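Local coordinates for protein heme oxygenase (Chlamydomonas reinhardtii, PDB 4RAJ) that probably catalyses the oxygen-dependent opening of heme to biliverdin, as heme oxygenases do, and is seen here in its heme-free form, at residues Val144-Leu149 and Ala216-Asn221; Lys22-Ala27 and Gln209-His214; Leu52-Leu57 and Gln104-Ala109; Ala45-Lys50 and Lys164-Pro169; Ser83-Val88 and Ser189-Gln194. All coordinates share one frame; numbering follows the deposited sequence.

All five contacts belong to one all-helical heme oxygenase domain. Interaction 1 lies deepest, its centre about 6 Å from that of the chain, and shares helix 204-227 with interaction 2, about 10 Å away between centres; they touch through Thr146 and His214. Interaction 5 touches interaction 1 through Phe191, so these three form one connected group, with the pocket-lining residues in interaction 1. Interactions 3 and 4, centres about 11 Å apart, pack the far end of the fold, about 34 Å separating the centres of interactions 2 and 4. Interaction 2 ties the N-terminal helix 20-27 to helix 204-227, closing a loop of 181 residues that holds interactions 3, 4 and 5.

Interaction 1: Val144-Leu149 and Ala216-Asn221; sequences VYTQHL and AAFGHN
Two helices of the heme oxygenase fold meet here beside a ligand pocket, and Thr146, Gln147, Phe218 and Asn221 all help to line it. The axes of segments 144-149 and 216-221 approach to 9.8 Å at 50°. Gln147 and Asn221 reach tip to tip and pair through two amide hydrogen bonds. Gln147 NE2 donates to Asn221 OD1 at 2.8 Å, nearly straight, and Asn221 ND2 returns a bond of 2.9 Å to Gln147 OE1. Each donor lies tilted from the plane of the carbonyl it meets, since the two amides are twisted 44° apart. A bend at chi2 of Gln147 (-75°) carries its CD toward the partner. Next to this pair, Thr146 CG2 touches Ala217 CB at 3.6 Å and lies over one face of the Phe218 ring, 4.2 Å from its centroid, a CH-pi contact. A leucine in place of Gln147 would probably cost Asn221 both of these bonds and Tyr125 its bond from NE2, leaving the Asn221 amide less firmly oriented. The bound polyether, probably from the crystallisation liquor, takes a further bond from Asn221 ND2, while Thr146 OG1 bonds His214. Around the contact, helix 50-76 packs Phe64 on Gln147 and Phe60 on Asn221, bringing a third helix against helices 140-151 and 204-227.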
# COMPACT_ATOMS: atom_id res chain seq x y z
N VAL A 144 5.80 4.38 -1.62
CA VAL A 144 5.94 3.15 -2.38
C VAL A 144 6.71 2.13 -1.56
O VAL A 144 6.33 0.96 -1.47
CB VAL A 144 6.67 3.38 -3.71
CG1 VAL A 144 6.96 2.05 -4.42
CG2 VAL A 144 5.85 4.30 -4.61
N TYR A 145 7.81 2.58 -0.94
CA TYR A 145 8.66 1.69 -0.17
C TYR A 145 7.86 1.00 0.94
O TYR A 145 7.97 -0.22 1.14
CB TYR A 145 9.86 2.45 0.43
CG TYR A 145 10.74 1.58 1.30
CD1 TYR A 145 11.48 0.54 0.75
CD2 TYR A 145 10.85 1.80 2.67
CE1 TYR A 145 12.29 -0.27 1.53
CE2 TYR A 145 11.66 0.99 3.47
CZ TYR A 145 12.38 -0.04 2.89
OH TYR A 145 13.19 -0.85 3.65
N THR A 146 7.02 1.78 1.60
CA THR A 146 6.20 1.30 2.71
C THR A 146 5.01 0.44 2.29
O THR A 146 4.79 -0.63 2.85
CB THR A 146 5.64 2.48 3.51
OG1 THR A 146 6.71 3.38 3.87
CG2 THR A 146 4.93 1.99 4.78
N GLN A 147 4.25 0.93 1.32
CA GLN A 147 2.97 0.35 0.92
C GLN A 147 3.14 -0.78 -0.08
O GLN A 147 2.67 -1.90 0.14
CB GLN A 147 2.06 1.42 0.32
CG GLN A 147 1.82 2.66 1.23
CD GLN A 147 0.88 2.37 2.37
OE1 GLN A 147 0.55 1.22 2.64
NE2 GLN A 147 0.41 3.43 3.04
N HIS A 148 3.79 -0.50 -1.19
CA HIS A 148 3.85 -1.49 -2.26
C HIS A 148 4.71 -2.69 -1.90
O HIS A 148 4.43 -3.80 -2.32
CB HIS A 148 4.36 -0.86 -3.54
CG HIS A 148 3.35 0.02 -4.20
ND1 HIS A 148 3.22 1.36 -3.88
CD2 HIS A 148 2.43 -0.24 -5.15
CE1 HIS A 148 2.25 1.88 -4.62
NE2 HIS A 148 1.76 0.93 -5.39
N LEU A 149 5.77 -2.46 -1.14
CA LEU A 149 6.69 -3.54 -0.86
C LEU A 149 6.13 -4.47 0.22
O LEU A 149 6.40 -5.67 0.23
CB LEU A 149 8.07 -2.99 -0.47
CG LEU A 149 9.06 -2.85 -1.65
CD1 LEU A 149 8.49 -2.05 -2.81
CD2 LEU A 149 10.39 -2.26 -1.21
N ALA A 216 5.17 8.25 8.27
CA ALA A 216 3.83 8.81 8.09
C ALA A 216 2.90 7.79 7.44
O ALA A 216 1.71 7.76 7.74
CB ALA A 216 3.87 10.09 7.25
N ALA A 217 3.45 6.97 6.55
CA ALA A 217 2.64 5.95 5.89
C ALA A 217 2.10 4.95 6.91
O ALA A 217 0.93 4.57 6.85
CB ALA A 217 3.44 5.24 4.80
N PHE A 218 2.94 4.53 7.85
CA PHE A 218 2.46 3.68 8.94
C PHE A 218 1.38 4.40 9.74
O PHE A 218 0.34 3.82 10.08
CB PHE A 218 3.60 3.27 9.89
CG PHE A 218 4.48 2.19 9.36
CD1 PHE A 218 4.15 0.85 9.56
CD2 PHE A 218 5.64 2.49 8.66
CE1 PHE A 218 4.96 -0.16 9.08
CE2 PHE A 218 6.45 1.47 8.17
CZ PHE A 218 6.11 0.15 8.38
N GLY A 219 1.64 5.66 10.05
CA GLY A 219 0.70 6.44 10.84
C GLY A 219 -0.66 6.55 10.17
O GLY A 219 -1.71 6.37 10.82
N HIS A 220 -0.65 6.86 8.87
CA HIS A 220 -1.88 6.97 8.11
C HIS A 220 -2.60 5.63 8.06
O HIS A 220 -3.82 5.56 8.23
CB HIS A 220 -1.59 7.47 6.70
CG HIS A 220 -1.33 8.95 6.62
ND1 HIS A 220 -2.33 9.88 6.81
CD2 HIS A 220 -0.20 9.65 6.37
CE1 HIS A 220 -1.82 11.09 6.68
NE2 HIS A 220 -0.53 10.98 6.41
N ASN A 221 -1.85 4.56 7.78
CA ASN A 221 -2.43 3.23 7.69
C ASN A 221 -3.10 2.85 8.99
O ASN A 221 -4.20 2.32 9.01
CB ASN A 221 -1.38 2.18 7.32
CG ASN A 221 -1.08 2.16 5.84
OD1 ASN A 221 -1.49 3.05 5.10
ND2 ASN A 221 -0.35 1.14 5.39

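Interaction 2: Lys22-Ala27 and Gln209-His214; sequences KRLSKA and QLLSEH
With CG anti to the backbone N in both Leu211 (chi1 174°) and His214 (chi1 173°), both side chains start toward the facing helix, packing against different parts of Leu24. Leu24 CB sits over one face of the His214 ring, 4.0 Å from the centroid, a CH-pi contact, while Leu24 CD2 packs on His214 CB at 3.7 Å. Leu24 and Leu211 slide past each other in opposite directions, Leu24 CD1 lying 3.9 Å from Leu211 CB. The Leu211 branches divide: CD1 presses on Ala27 CB at 3.4 Å, a tight contact, and CD2 lies over the Arg23 guanidinium, 3.6 Å from NH1. Asp208 salt-bridges that guanidinium, and the His214 ring is held at NE2 by a hydrogen bond with Ser28 OG, besides the ND1 bond with Thr146. The segment axes cross at -39° and 9.7 Å, a mainly apolar helix-helix packing that joins N-terminal helix 20-27 to helix 204-227 in the all-helical heme oxygenase fold.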
# COMPACT_ATOMS: atom_id res chain seq x y z
N LYS A 22 17.82 0.60 5.35
CA LYS A 22 18.11 0.12 6.68
C LYS A 22 17.84 1.21 7.72
O LYS A 22 17.37 0.93 8.82
CB LYS A 22 19.55 -0.38 6.78
CG LYS A 22 19.82 -1.24 7.99
CD LYS A 22 20.43 -2.58 7.61
CE LYS A 22 21.94 -2.50 7.46
NZ LYS A 22 22.51 -3.77 6.92
N ARG A 23 18.14 2.45 7.36
CA ARG A 23 17.84 3.55 8.27
C ARG A 23 16.33 3.67 8.48
O ARG A 23 15.87 3.90 9.59
CB ARG A 23 18.41 4.88 7.77
CG ARG A 23 18.10 6.04 8.71
CD ARG A 23 19.12 7.15 8.63
NE ARG A 23 18.70 8.22 7.73
CZ ARG A 23 18.22 9.40 8.12
NH1 ARG A 23 18.10 9.68 9.41
NH2 ARG A 23 17.87 10.29 7.21
N LEU A 24 15.56 3.51 7.41
CA LEU A 24 14.11 3.63 7.51
C LEU A 24 13.52 2.47 8.30
O LEU A 24 12.72 2.68 9.22
CB LEU A 24 13.47 3.72 6.13
CG LEU A 24 13.24 5.13 5.57
CD1 LEU A 24 14.51 5.96 5.61
CD2 LEU A 24 12.72 5.06 4.14
N SER A 25 13.92 1.25 7.96
CA SER A 25 13.39 0.08 8.64
C SER A 25 13.73 0.07 10.13
O SER A 25 12.92 -0.35 10.95
CB SER A 25 13.89 -1.20 7.97
OG SER A 25 13.52 -1.19 6.60
N LYS A 26 14.92 0.55 10.49
CA LYS A 26 15.28 0.69 11.90
C LYS A 26 14.39 1.71 12.60
O LYS A 26 13.96 1.50 13.73
CB LYS A 26 16.74 1.10 12.08
CG LYS A 26 17.74 -0.03 11.86
CD LYS A 26 19.08 0.29 12.52
CE LYS A 26 19.70 1.56 11.96
NZ LYS A 26 21.01 1.86 12.59
N ALA A 27 14.14 2.83 11.94
CA ALA A 27 13.34 3.88 12.55
C ALA A 27 11.88 3.46 12.71
O ALA A 27 11.21 3.88 13.65
CB ALA A 27 13.43 5.15 11.74
N GLN A 209 13.45 13.67 4.96
CA GLN A 209 12.04 13.72 4.57
C GLN A 209 11.51 12.36 4.18
O GLN A 209 10.36 12.04 4.45
CB GLN A 209 11.83 14.69 3.42
CG GLN A 209 11.80 16.15 3.80
CD GLN A 209 11.50 17.03 2.61
OE1 GLN A 209 12.13 16.91 1.57
NE2 GLN A 209 10.52 17.91 2.76
N LEU A 210 12.34 11.57 3.51
CA LEU A 210 11.93 10.22 3.11
C LEU A 210 11.70 9.35 4.34
O LEU A 210 10.75 8.57 4.39
CB LEU A 210 12.99 9.60 2.19
CG LEU A 210 13.11 10.28 0.83
CD1 LEU A 210 14.41 9.89 0.12
CD2 LEU A 210 11.90 9.92 -0.03
N LEU A 211 12.57 9.48 5.33
CA LEU A 211 12.37 8.83 6.63
C LEU A 211 11.03 9.26 7.22
O LEU A 211 10.23 8.42 7.63
CB LEU A 211 13.52 9.16 7.60
CG LEU A 211 13.37 8.66 9.05
CD1 LEU A 211 12.91 7.22 9.03
CD2 LEU A 211 14.69 8.77 9.80
N SER A 212 10.78 10.57 7.25
CA SER A 212 9.55 11.08 7.84
C SER A 212 8.32 10.55 7.10
O SER A 212 7.34 10.21 7.73
CB SER A 212 9.54 12.60 7.85
OG SER A 212 10.52 13.09 8.75
N GLU A 213 8.39 10.49 5.78
CA GLU A 213 7.23 10.07 5.01
C GLU A 213 6.98 8.57 5.17
O GLU A 213 5.83 8.13 5.15
CB GLU A 213 7.39 10.45 3.54
CG GLU A 213 7.23 11.96 3.32
CD GLU A 213 5.87 12.47 3.75
OE1 GLU A 213 4.85 11.80 3.49
OE2 GLU A 213 5.82 13.56 4.37
N HIS A 214 8.05 7.79 5.33
CA HIS A 214 7.98 6.36 5.63
C HIS A 214 7.20 6.14 6.94
O HIS A 214 6.28 5.32 7.00
CB HIS A 214 9.41 5.79 5.71
CG HIS A 214 9.50 4.36 6.18
ND1 HIS A 214 8.96 3.30 5.48
CD2 HIS A 214 10.13 3.83 7.25
CE1 HIS A 214 9.24 2.18 6.12
NE2 HIS A 214 9.94 2.47 7.20

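Interaction 3: Leu52-Leu57 and Gln104-Ala109; sequences LYAKAL and QHYLGA
Segment 52-57 is helical throughout, whereas 104-109 is helical only to Leu107; Gly108 then leaves helical geometry with a positive phi of 75°. The backbones come nearest at Ala54 and Tyr106, whose CA atoms are 6.2 Å apart, and that closeness lets Ala54 CB touch two side chains at once, 3.4 Å from Tyr106 CB and 3.7 Å from Leu107 CG. No hydrogen bond links the segments, so the joint rests on apolar and aromatic packing. It is a helix-helix contact of the all-alpha heme oxygenase fold, joining the first turns of helix 50-76 to the last turn of helix 96-107. Its aromatic part is an offset edge-to-face pair: the edge of Tyr53 points toward the face of Tyr106, with centroids 5.6 Å apart and planes at 80°. The closest atoms are Tyr53 CE2 and Tyr106 CE2, at 3.8 Å. Tyr53 CG stands anti to the backbone N (chi1 172°), which starts its ring off toward the facing helix. On the opposite face of the Tyr106 ring, His105 ND1 lies 3.9 Å above the centre. Tyr106 OH bonds the carbonyl of Gly173, and Leu57 CG covers one face of Tyr53 near its rim.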
# COMPACT_ATOMS: atom_id res chain seq x y z
N LEU A 52 -17.18 -8.19 5.02
CA LEU A 52 -16.41 -7.35 5.92
C LEU A 52 -14.98 -7.22 5.42
O LEU A 52 -14.43 -6.12 5.34
CB LEU A 52 -16.42 -7.94 7.33
CG LEU A 52 -16.52 -7.00 8.51
CD1 LEU A 52 -17.58 -5.94 8.23
CD2 LEU A 52 -16.90 -7.84 9.73
N TYR A 53 -14.40 -8.36 5.07
CA TYR A 53 -13.06 -8.43 4.53
C TYR A 53 -12.90 -7.49 3.32
O TYR A 53 -11.97 -6.69 3.24
CB TYR A 53 -12.74 -9.88 4.14
CG TYR A 53 -11.45 -10.04 3.38
CD1 TYR A 53 -10.22 -10.00 4.04
CD2 TYR A 53 -11.45 -10.24 2.01
CE1 TYR A 53 -9.03 -10.15 3.34
CE2 TYR A 53 -10.27 -10.39 1.31
CZ TYR A 53 -9.07 -10.36 1.97
OH TYR A 53 -7.90 -10.51 1.27
N ALA A 54 -13.84 -7.59 2.39
CA ALA A 54 -13.77 -6.82 1.15
C ALA A 54 -13.98 -5.32 1.37
O ALA A 54 -13.35 -4.49 0.71
CB ALA A 54 -14.80 -7.36 0.14
N LYS A 55 -14.87 -4.98 2.30
CA LYS A 55 -15.03 -3.57 2.68
C LYS A 55 -13.74 -2.99 3.24
O LYS A 55 -13.38 -1.84 2.96
CB LYS A 55 -16.16 -3.39 3.69
CG LYS A 55 -17.50 -3.23 3.04
CD LYS A 55 -18.63 -3.28 4.04
CE LYS A 55 -19.57 -4.44 3.71
NZ LYS A 55 -20.98 -4.17 4.12
N ALA A 56 -13.05 -3.79 4.05
CA ALA A 56 -11.77 -3.37 4.61
C ALA A 56 -10.72 -3.21 3.52
O ALA A 56 -9.97 -2.24 3.51
CB ALA A 56 -11.30 -4.35 5.68
N LEU A 57 -10.67 -4.16 2.58
CA LEU A 57 -9.81 -4.04 1.39
C LEU A 57 -10.08 -2.75 0.64
O LEU A 57 -9.16 -2.11 0.11
CB LEU A 57 -10.00 -5.22 0.43
CG LEU A 57 -9.34 -6.58 0.64
CD1 LEU A 57 -9.58 -7.44 -0.59
CD2 LEU A 57 -7.86 -6.45 0.88
N GLN A 104 -14.73 -5.99 -6.43
CA GLN A 104 -15.86 -6.33 -7.29
C GLN A 104 -16.21 -7.81 -7.14
O GLN A 104 -17.40 -8.17 -7.09
CB GLN A 104 -15.57 -5.98 -8.75
CG GLN A 104 -15.49 -4.48 -8.98
CD GLN A 104 -15.41 -4.11 -10.47
OE1 GLN A 104 -14.38 -3.62 -10.95
NE2 GLN A 104 -16.49 -4.33 -11.19
N HIS A 105 -15.20 -8.65 -7.01
CA HIS A 105 -15.46 -10.09 -6.84
C HIS A 105 -16.30 -10.39 -5.60
O HIS A 105 -17.31 -11.11 -5.67
CB HIS A 105 -14.15 -10.89 -6.75
CG HIS A 105 -14.40 -12.34 -6.48
ND1 HIS A 105 -14.15 -12.94 -5.27
CD2 HIS A 105 -14.95 -13.30 -7.26
CE1 HIS A 105 -14.51 -14.21 -5.32
NE2 HIS A 105 -14.98 -14.46 -6.52
N TYR A 106 -15.90 -9.85 -4.46
CA TYR A 106 -16.59 -10.19 -3.22
C TYR A 106 -17.94 -9.52 -3.08
O TYR A 106 -18.89 -10.13 -2.59
CB TYR A 106 -15.71 -9.82 -2.03
CG TYR A 106 -14.51 -10.72 -1.86
CD1 TYR A 106 -14.67 -12.03 -1.43
CD2 TYR A 106 -13.22 -10.27 -2.13
CE1 TYR A 106 -13.59 -12.87 -1.26
CE2 TYR A 106 -12.12 -11.11 -1.97
CZ TYR A 106 -12.32 -12.41 -1.53
OH TYR A 106 -11.26 -13.27 -1.36
N LEU A 107 -18.04 -8.27 -3.53
CA LEU A 107 -19.20 -7.43 -3.19
C LEU A 107 -20.22 -7.32 -4.32
O LEU A 107 -21.39 -6.97 -4.08
CB LEU A 107 -18.73 -6.04 -2.77
CG LEU A 107 -17.84 -5.96 -1.53
CD1 LEU A 107 -17.61 -4.52 -1.13
CD2 LEU A 107 -18.46 -6.74 -0.35
N GLY A 108 -19.80 -7.61 -5.54
CA GLY A 108 -20.73 -7.67 -6.65
C GLY A 108 -21.19 -6.31 -7.14
O GLY A 108 -20.48 -5.32 -7.00
N ALA A 109 -22.40 -6.26 -7.70
CA ALA A 109 -22.84 -5.10 -8.47
C ALA A 109 -22.80 -3.78 -7.70
O ALA A 109 -22.42 -2.74 -8.25
CB ALA A 109 -24.25 -5.34 -9.00

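Interaction 4: Ala45-Lys50 and Lys164-Pro169; sequences ALFSDK and KIFQLP
Phe166 meets Phe47 and Lys50 with different parts of one ring. The edge of Phe47 turns toward the face of Phe166 in an offset edge-to-face pair, centroids 5.9 Å apart and planes at 70°. Lys50 runs past Phe166 in the opposite direction, with CB over the face at 4.0 Å from the centroid. Its CG lies between the backbone N and the carbonyl carbon (chi1 38°), a less usual conformation from which the chain runs on past the ring. The chain then bends at chi3 (49°), and Lys50 CE lies 3.9 Å from Phe166 CD1, so CB and CE both rest on the ring. Ile165 crosses Phe47 at about a right angle and sets CD1 3.6 Å from Phe47 CB. The turn between helices is held by its own bonds: Ala45 O accepts from both Ser48 N and Ser48 OG, the latter at 2.6 Å, and Asp49 is the N-cap of the next helix, its OD1 taking the N-H of Asp51. The contact thus packs the junction of helices 29-47 and 50-76 against the end of helix 155-165, with Tyr53 edge-to-face on Phe166 and Tyr106 of helix 96-107 touching Lys50.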
# COMPACT_ATOMS: atom_id res chain seq x y z
N ALA A 45 -11.58 -10.98 12.79
CA ALA A 45 -12.85 -10.31 12.61
C ALA A 45 -13.20 -10.26 11.13
O ALA A 45 -14.30 -10.58 10.73
CB ALA A 45 -12.81 -8.90 13.20
N LEU A 46 -12.23 -9.86 10.31
CA LEU A 46 -12.50 -9.71 8.87
C LEU A 46 -12.79 -11.03 8.18
O LEU A 46 -13.65 -11.10 7.31
CB LEU A 46 -11.33 -9.01 8.19
CG LEU A 46 -11.01 -7.60 8.66
CD1 LEU A 46 -9.83 -7.11 7.85
CD2 LEU A 46 -12.20 -6.68 8.51
N PHE A 47 -12.06 -12.08 8.56
CA PHE A 47 -12.24 -13.38 7.91
C PHE A 47 -13.54 -14.06 8.32
O PHE A 47 -13.92 -15.09 7.76
CB PHE A 47 -11.06 -14.31 8.22
CG PHE A 47 -9.80 -13.92 7.51
CD1 PHE A 47 -9.83 -13.56 6.17
CD2 PHE A 47 -8.59 -13.92 8.18
CE1 PHE A 47 -8.67 -13.20 5.51
CE2 PHE A 47 -7.43 -13.55 7.52
CZ PHE A 47 -7.47 -13.19 6.18
N SER A 48 -14.24 -13.48 9.29
CA SER A 48 -15.52 -14.05 9.72
C SER A 48 -16.60 -13.80 8.67
O SER A 48 -17.65 -14.48 8.68
CB SER A 48 -15.94 -13.49 11.08
OG SER A 48 -16.34 -12.13 10.95
N ASP A 49 -16.34 -12.87 7.76
CA ASP A 49 -17.34 -12.45 6.76
C ASP A 49 -16.66 -11.85 5.53
O ASP A 49 -16.02 -10.80 5.64
CB ASP A 49 -18.29 -11.43 7.39
CG ASP A 49 -19.46 -11.05 6.49
OD1 ASP A 49 -19.36 -11.16 5.25
OD2 ASP A 49 -20.50 -10.64 7.05
N LYS A 50 -16.81 -12.48 4.36
CA LYS A 50 -16.08 -12.01 3.19
C LYS A 50 -16.49 -10.59 2.84
O LYS A 50 -15.70 -9.83 2.29
CB LYS A 50 -16.29 -12.92 1.97
CG LYS A 50 -17.68 -13.47 1.81
CD LYS A 50 -17.71 -14.42 0.61
CE LYS A 50 -16.57 -15.44 0.66
NZ LYS A 50 -16.60 -16.39 -0.49
N LYS A 164 -7.63 -19.95 2.07
CA LYS A 164 -7.99 -21.07 2.93
C LYS A 164 -9.40 -20.92 3.51
O LYS A 164 -10.23 -21.81 3.40
CB LYS A 164 -6.97 -21.21 4.07
CG LYS A 164 -7.16 -22.45 4.93
CD LYS A 164 -6.14 -22.52 6.04
CE LYS A 164 -5.97 -23.94 6.57
NZ LYS A 164 -5.14 -24.77 5.66
N ILE A 165 -9.66 -19.77 4.12
CA ILE A 165 -10.91 -19.57 4.83
C ILE A 165 -12.10 -19.38 3.89
O ILE A 165 -13.20 -19.89 4.15
CB ILE A 165 -10.80 -18.37 5.78
CG1 ILE A 165 -9.76 -18.68 6.87
CG2 ILE A 165 -12.14 -18.04 6.41
CD1 ILE A 165 -9.55 -17.57 7.87
N PHE A 166 -11.88 -18.68 2.78
CA PHE A 166 -12.96 -18.40 1.84
C PHE A 166 -13.06 -19.46 0.76
O PHE A 166 -13.89 -19.35 -0.13
CB PHE A 166 -12.79 -17.04 1.18
CG PHE A 166 -12.89 -15.88 2.15
CD1 PHE A 166 -13.71 -15.95 3.26
CD2 PHE A 166 -12.15 -14.73 1.93
CE1 PHE A 166 -13.80 -14.90 4.15
CE2 PHE A 166 -12.23 -13.67 2.82
CZ PHE A 166 -13.05 -13.75 3.93
N GLN A 167 -12.18 -20.46 0.84
CA GLN A 167 -12.13 -21.56 -0.14
C GLN A 167 -12.09 -21.05 -1.57
O GLN A 167 -12.90 -21.45 -2.41
CB GLN A 167 -13.32 -22.50 0.05
CG GLN A 167 -13.33 -23.18 1.39
CD GLN A 167 -14.54 -24.08 1.56
OE1 GLN A 167 -14.96 -24.76 0.63
NE2 GLN A 167 -15.11 -24.08 2.76
N LEU A 168 -11.14 -20.17 -1.84
CA LEU A 168 -11.04 -19.53 -3.14
C LEU A 168 -10.40 -20.41 -4.20
O LEU A 168 -9.43 -21.11 -3.92
CB LEU A 168 -10.24 -18.23 -3.02
CG LEU A 168 -10.74 -17.18 -2.04
CD1 LEU A 168 -9.72 -16.05 -1.93
CD2 LEU A 168 -12.10 -16.64 -2.48
N PRO A 169 -10.91 -20.34 -5.45
CA PRO A 169 -10.17 -20.85 -6.61
C PRO A 169 -8.78 -20.22 -6.69
O PRO A 169 -8.56 -19.14 -6.14
CB PRO A 169 -11.03 -20.42 -7.80
CG PRO A 169 -12.39 -20.16 -7.24
CD PRO A 169 -12.19 -19.71 -5.82

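Interaction 5: Ser83-Val88 and Ser189-Gln194; sequences SKFKDV and SAFKKQ
Gln194 stacks its amide on the Phe85 ring, planes 11° apart, and the two side chains slide past each other in opposite directions. Its CG sits over one face, 3.9 Å from the ring centroid in a CH-pi contact. With CG anti to the backbone N (chi1 -177°) and the chain extended beyond it, Gln194 reaches Lys84, where NE2 donates to the carbonyl O; the modelled 2.5 Å is very short and doubtful. The other amide atom, OE1, accepts from a water at 2.8 Å, and this water in turn accepts from Val88 N at 3.1 Å, bridging the segments. Phe85 also meets Phe191 obliquely, planes at 49°, with CD2 of Phe85 3.6 Å from CE2 of Phe191. Val88 completes the apolar side, CG2 lying 3.8 Å from Phe191 CD2 and CG1 touching Ala190 CB. An alanine at Phe85 would probably open a gap beside Phe191 and leave the Gln194 chain without the face it lies on. Farther out, Trp198 meets Phe85 edge-to-face and Phe195 meets Phe191. The bend between helices 80-84 and 86-89 is thereby packed on helix 184-200, while Leu141 and Val144 bring helix 140-151 against Phe85 and Phe191.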
# COMPACT_ATOMS: atom_id res chain seq x y z
N SER A 83 10.69 9.55 -12.44
CA SER A 83 10.94 8.98 -13.76
C SER A 83 12.09 7.98 -13.74
O SER A 83 12.08 7.02 -14.51
CB SER A 83 11.23 10.08 -14.78
OG SER A 83 10.07 10.88 -14.96
N LYS A 84 13.05 8.18 -12.84
CA LYS A 84 14.15 7.23 -12.73
C LYS A 84 13.65 5.85 -12.31
O LYS A 84 14.31 4.85 -12.58
CB LYS A 84 15.20 7.74 -11.73
CG LYS A 84 15.97 8.94 -12.24
CD LYS A 84 16.99 9.43 -11.22
CE LYS A 84 17.84 10.56 -11.76
NZ LYS A 84 18.70 10.12 -12.89
N PHE A 85 12.47 5.81 -11.69
CA PHE A 85 11.91 4.58 -11.14
C PHE A 85 10.83 3.98 -12.04
O PHE A 85 10.21 2.98 -11.67
CB PHE A 85 11.31 4.84 -9.74
CG PHE A 85 12.35 5.04 -8.67
CD1 PHE A 85 13.07 6.23 -8.59
CD2 PHE A 85 12.61 4.04 -7.74
CE1 PHE A 85 14.04 6.41 -7.60
CE2 PHE A 85 13.56 4.21 -6.75
CZ PHE A 85 14.28 5.41 -6.68
N LYS A 86 10.59 4.59 -13.19
CA LYS A 86 9.51 4.15 -14.08
C LYS A 86 9.49 2.64 -14.32
O LYS A 86 8.44 2.00 -14.22
CB LYS A 86 9.60 4.88 -15.43
CG LYS A 86 8.57 4.42 -16.45
CD LYS A 86 8.15 5.57 -17.35
CE LYS A 86 7.20 5.12 -18.44
NZ LYS A 86 6.64 6.28 -19.18
N ASP A 87 10.64 2.04 -14.62
CA ASP A 87 10.66 0.60 -14.92
C ASP A 87 10.25 -0.27 -13.71
O ASP A 87 9.53 -1.25 -13.88
CB ASP A 87 12.03 0.17 -15.43
CG ASP A 87 12.35 0.76 -16.80
OD1 ASP A 87 11.42 1.19 -17.51
OD2 ASP A 87 13.55 0.78 -17.16
N VAL A 88 10.68 0.11 -12.51
CA VAL A 88 10.36 -0.69 -11.32
C VAL A 88 8.93 -0.40 -10.83
O VAL A 88 8.29 -1.25 -10.23
CB VAL A 88 11.39 -0.45 -10.17
CG1 VAL A 88 12.80 -0.89 -10.60
CG2 VAL A 88 11.42 1.00 -9.71
N SER A 189 13.04 -6.49 -4.65
CA SER A 189 14.49 -6.31 -4.55
C SER A 189 14.98 -5.24 -5.52
O SER A 189 15.89 -4.46 -5.20
CB SER A 189 15.23 -7.63 -4.81
OG SER A 189 15.11 -8.02 -6.17
N ALA A 190 14.38 -5.18 -6.71
CA ALA A 190 14.74 -4.18 -7.71
C ALA A 190 14.44 -2.76 -7.22
O ALA A 190 15.22 -1.83 -7.42
CB ALA A 190 14.03 -4.45 -9.03
N PHE A 191 13.27 -2.59 -6.61
CA PHE A 191 12.92 -1.28 -6.07
C PHE A 191 13.87 -0.91 -4.94
O PHE A 191 14.34 0.23 -4.87
CB PHE A 191 11.48 -1.23 -5.59
CG PHE A 191 11.08 0.13 -5.10
CD1 PHE A 191 11.27 0.49 -3.77
CD2 PHE A 191 10.59 1.08 -5.98
CE1 PHE A 191 10.94 1.77 -3.32
CE2 PHE A 191 10.27 2.36 -5.54
CZ PHE A 191 10.44 2.70 -4.20
N LYS A 192 14.13 -1.85 -4.03
CA LYS A 192 15.02 -1.58 -2.91
C LYS A 192 16.40 -1.13 -3.37
O LYS A 192 16.94 -0.15 -2.87
CB LYS A 192 15.19 -2.81 -2.02
CG LYS A 192 14.15 -3.00 -0.97
CD LYS A 192 14.81 -3.73 0.18
CE LYS A 192 13.84 -4.00 1.29
NZ LYS A 192 13.24 -5.35 1.10
N LYS A 193 16.96 -1.86 -4.32
CA LYS A 193 18.29 -1.55 -4.83
C LYS A 193 18.35 -0.15 -5.41
O LYS A 193 19.26 0.63 -5.10
CB LYS A 193 18.70 -2.58 -5.89
CG LYS A 193 20.07 -2.34 -6.50
CD LYS A 193 20.65 -3.65 -7.02
CE LYS A 193 21.93 -3.42 -7.79
NZ LYS A 193 21.66 -2.58 -8.99
N GLN A 194 17.38 0.19 -6.24
CA GLN A 194 17.35 1.53 -6.83
C GLN A 194 17.04 2.61 -5.79
O GLN A 194 17.62 3.69 -5.84
CB GLN A 194 16.34 1.61 -7.96
CG GLN A 194 16.34 2.97 -8.63
CD GLN A 194 15.61 2.98 -9.95
OE1 GLN A 194 14.92 2.02 -10.30
NE2 GLN A 194 15.76 4.06 -10.71
O HOH W 1 13.30 1.67 -12.60